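Local coordinates for protein malic enzyme (Entamoeba histolytica, PDB 3NV9) that probably catalyses the oxidative decarboxylation of malate to pyruvate, passing a hydride to a nicotinamide adenine dinucleotide cofactor, at residues N80-S83 and L84-L88; Q156-Q159 and H160-G163. All coordinates share one frame; numbering follows the deposited sequence.

In the fold
Contact 1 (80-88) and contact 2 (156-163) follow each other along the chain, both within the N-terminal domain of the malic enzyme. Their centres lie 12 Å apart, and their nearest atoms stay about 5 Å apart, so the two do not touch. Contact 1 is a 3-10 turn running into a short, weakly bonded helix, between helix 69-78 and strand 92-97; contact 2 takes the chain from helix 148-158 into strand 164-167, the neighbour of 92-97 in a parallel four-stranded sheet. Arg89 connects them, hydrogen-bonding to Ser83 and Ser87 of contact 1 and to Gln159 and Phe162 of contact 2. Both also meet the second subunit, which places them at the dimer interface.

Contact 1: residues N80-S83 and L84-L88; sequences NDSS and LFYSL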
# COMPACT_ATOMS: atom_id res chain seq x y z
N ASN A 80 16.74 1.86 -13.30
CA ASN A 80 15.73 2.20 -12.27
C ASN A 80 14.38 2.59 -12.87
O ASN A 80 13.36 2.26 -12.27
CB ASN A 80 16.16 3.32 -11.28
CG ASN A 80 17.19 2.86 -10.19
OD1 ASN A 80 17.79 1.74 -10.19
ND2 ASN A 80 17.39 3.75 -9.26
N ASP A 81 14.34 3.27 -14.03
CA ASP A 81 13.08 3.65 -14.68
C ASP A 81 12.24 2.46 -15.07
O ASP A 81 11.04 2.55 -15.07
CB ASP A 81 13.29 4.52 -15.92
CG ASP A 81 13.87 5.89 -15.57
OD1 ASP A 81 14.07 6.14 -14.35
OD2 ASP A 81 14.18 6.67 -16.49
N SER A 82 12.88 1.32 -15.36
CA SER A 82 12.12 0.13 -15.67
C SER A 82 11.31 -0.37 -14.45
O SER A 82 10.40 -1.22 -14.61
CB SER A 82 13.02 -0.99 -16.21
OG SER A 82 13.77 -1.59 -15.17
N SER A 83 11.62 0.13 -13.26
CA SER A 83 10.70 -0.17 -12.12
C SER A 83 9.23 0.26 -12.43
O SER A 83 8.27 -0.29 -11.87
CB SER A 83 11.18 0.46 -10.80
OG SER A 83 10.97 1.84 -10.84
N LEU A 84 9.08 1.22 -13.33
CA LEU A 84 7.78 1.82 -13.58
C LEU A 84 6.89 0.89 -14.39
O LEU A 84 5.66 1.02 -14.40
CB LEU A 84 7.91 3.16 -14.28
CG LEU A 84 8.19 4.46 -13.51
CD1 LEU A 84 7.53 4.56 -12.15
CD2 LEU A 84 9.64 4.61 -13.34
N PHE A 85 7.50 -0.06 -15.06
CA PHE A 85 6.68 -1.03 -15.75
C PHE A 85 6.92 -2.50 -15.34
O PHE A 85 6.16 -3.36 -15.76
CB PHE A 85 6.74 -0.82 -17.26
CG PHE A 85 8.11 -0.90 -17.83
CD1 PHE A 85 8.84 0.24 -18.08
CD2 PHE A 85 8.68 -2.13 -18.12
CE1 PHE A 85 10.14 0.20 -18.65
CE2 PHE A 85 10.02 -2.21 -18.68
CZ PHE A 85 10.73 -1.01 -18.94
N TYR A 86 7.92 -2.80 -14.51
CA TYR A 86 8.11 -4.20 -14.11
C TYR A 86 7.40 -4.44 -12.82
O TYR A 86 7.43 -5.56 -12.31
CB TYR A 86 9.58 -4.60 -13.94
CG TYR A 86 10.27 -4.85 -15.22
CD1 TYR A 86 9.77 -5.79 -16.13
CD2 TYR A 86 11.43 -4.19 -15.53
CE1 TYR A 86 10.44 -6.02 -17.34
CE2 TYR A 86 12.09 -4.39 -16.70
CZ TYR A 86 11.60 -5.30 -17.62
OH TYR A 86 12.29 -5.46 -18.80
N SER A 87 6.77 -3.40 -12.29
CA SER A 87 6.06 -3.46 -11.03
C SER A 87 4.89 -2.46 -11.06
O SER A 87 4.86 -1.62 -11.93
CB SER A 87 7.02 -3.14 -9.89
OG SER A 87 7.10 -1.76 -9.64
N LEU A 88 3.99 -2.53 -10.08
CA LEU A 88 2.81 -1.58 -9.96
C LEU A 88 3.22 -0.14 -9.84
O LEU A 88 2.42 0.79 -10.14
CB LEU A 88 1.95 -1.95 -8.72
CG LEU A 88 2.42 -1.46 -7.33
CD1 LEU A 88 1.33 -1.52 -6.29
CD2 LEU A 88 3.62 -2.21 -6.76
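Ser82 sits under two aromatic side chains that follow it three and four residues on, Phe85 and Tyr86. The Phe85 ring folds back over the serine backbone: its CG lies between the backbone N and the carbonyl carbon (chi1 59°), and Ser82 CA approaches one ring face, 4.0 Å from the centroid and 28° off the normal, a CH-pi contact. Ser82 CB reaches Phe85 CZ at 3.6 Å. Tyr86 leaves its backbone differently, with CG anti to the carbonyl carbon (chi1 -78°), and presents its edge to Ser82, whose OG lies in the ring plane 3.5 Å from Tyr86 CD2 and is hydrogen-bonded to Asn79 O. Phe85 CE2 stands above a face of the same tyrosine ring.

Ser82 O is gripped twice, by Tyr86 N at 2.9 Å and by Phe85 N at 3.2 Å; the first donor lies nearly in line with the carbonyl, the second well above its plane. Leu84 N bonds to Asp81 O at 2.9 Å. Ser83 OG turns back to Asn80 O at 2.8 Å, while Ser87 OG reaches Ser83 O at 2.9 Å in the carbonyl plane. Lys41 of the second subunit makes a cation-pi contact with Phe85. Mixed i-to-i+3 and i-to-i+4 bonds mark a 3-10 turn running into a short, weakly bonded helix, here in the N-terminal domain at the dimer interface.

Contact 2: residues Q156-Q159 and H160-G163; sequences QRIQ and HTFG
His160 lays its imidazole across the aliphatic part of Gln159. Gln159 CG lies over one ring face, 3.7 Å from the centroid and 17° off the normal, a CH-pi contact between adjacent residues. With CG between the backbone N and carbonyl carbon (chi1 83°), the glutamine chain runs past the ring, and its amide is inclined 38° to the imidazole plane.

Among the polar contacts, Gln159 NE2 turns back to Gln156 O at 2.9 Å; the bond is nearly straight, uses a carbonyl lone pair and lies in the amide plane. Gln159 OE1 accepts from Asp187 N, so both ends of the amide are held. His160 ND1 points at Arg157 O, which lies at the ring edge, but at 3.4 Å this is a weak bond despite its straight angle.

Two backbone bonds span three residues each, Thr161 N to Ile158 O at 2.8 Å and Phe162 N to Gln159 O at 3.1 Å. They carry the chain through tight turns from helix 148-158 toward strand 164-167, a helix-to-strand connection in the parallel sheet of the N-terminal domain.

Apolar packing joins Ile158 to Phe162: CG1 of the isoleucine lies at the ring edge, in its plane, and Ile158 CD1 is 3.9 Å from Phe162 CE2. Thr161 CG2 covers part of one face of that ring. Thr161 OG1 bonds to Cys136 O of the second subunit, and Phe92 meets the Phe162 ring.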
# COMPACT_ATOMS: atom_id res chain seq x y z
N GLN A 156 11.08 11.09 0.95
CA GLN A 156 12.34 10.83 0.22
C GLN A 156 12.80 9.37 0.29
O GLN A 156 13.34 8.82 -0.69
CB GLN A 156 13.46 11.79 0.66
CG GLN A 156 13.31 13.23 0.05
CD GLN A 156 14.22 14.31 0.68
OE1 GLN A 156 15.04 14.04 1.59
NE2 GLN A 156 14.08 15.55 0.21
N ARG A 157 12.55 8.71 1.41
CA ARG A 157 12.91 7.30 1.53
C ARG A 157 11.92 6.37 0.82
O ARG A 157 12.34 5.35 0.23
CB ARG A 157 13.06 6.92 2.99
CG ARG A 157 14.27 7.58 3.70
CD ARG A 157 14.59 6.92 5.05
NE ARG A 157 15.54 7.74 5.81
CZ ARG A 157 16.86 7.81 5.57
NH1 ARG A 157 17.41 7.06 4.61
NH2 ARG A 157 17.63 8.62 6.29
N ILE A 158 10.63 6.74 0.83
CA ILE A 158 9.56 5.86 0.35
C ILE A 158 9.23 6.06 -1.11
O ILE A 158 8.63 5.20 -1.73
CB ILE A 158 8.27 6.01 1.18
CG1 ILE A 158 7.47 4.69 1.21
CG2 ILE A 158 7.43 7.23 0.71
CD1 ILE A 158 6.20 4.80 2.18
N GLN A 159 9.68 7.19 -1.66
CA GLN A 159 9.39 7.59 -3.02
C GLN A 159 9.66 6.49 -4.03
O GLN A 159 9.09 6.49 -5.12
CB GLN A 159 10.24 8.78 -3.41
CG GLN A 159 11.62 8.41 -3.87
CD GLN A 159 12.42 9.64 -4.24
OE1 GLN A 159 12.28 10.16 -5.32
NE2 GLN A 159 13.25 10.11 -3.32
N HIS A 160 10.57 5.58 -3.66
CA HIS A 160 11.01 4.51 -4.55
C HIS A 160 9.97 3.43 -4.79
O HIS A 160 10.11 2.63 -5.73
CB HIS A 160 12.32 3.92 -4.03
CG HIS A 160 13.41 4.93 -4.00
ND1 HIS A 160 13.68 5.69 -2.88
CD2 HIS A 160 14.22 5.38 -4.98
CE1 HIS A 160 14.62 6.57 -3.18
NE2 HIS A 160 14.97 6.39 -4.44
N THR A 161 8.93 3.46 -3.96
CA THR A 161 7.81 2.55 -4.06
C THR A 161 6.75 3.08 -5.05
O THR A 161 5.95 2.30 -5.57
CB THR A 161 7.19 2.39 -2.62
OG1 THR A 161 8.16 1.73 -1.79
CG2 THR A 161 5.89 1.58 -2.60
N PHE A 162 6.74 4.40 -5.27
CA PHE A 162 5.55 5.06 -5.84
C PHE A 162 5.81 5.78 -7.16
O PHE A 162 6.96 6.16 -7.47
CB PHE A 162 4.91 6.04 -4.84
CG PHE A 162 4.30 5.38 -3.65
CD1 PHE A 162 3.04 4.77 -3.74
CD2 PHE A 162 4.97 5.33 -2.45
CE1 PHE A 162 2.49 4.15 -2.64
CE2 PHE A 162 4.43 4.71 -1.34
CZ PHE A 162 3.19 4.10 -1.44
N GLY A 163 4.72 5.99 -7.90
CA GLY A 163 4.72 6.67 -9.17
C GLY A 163 4.33 8.09 -8.94
O GLY A 163 4.61 8.93 -9.79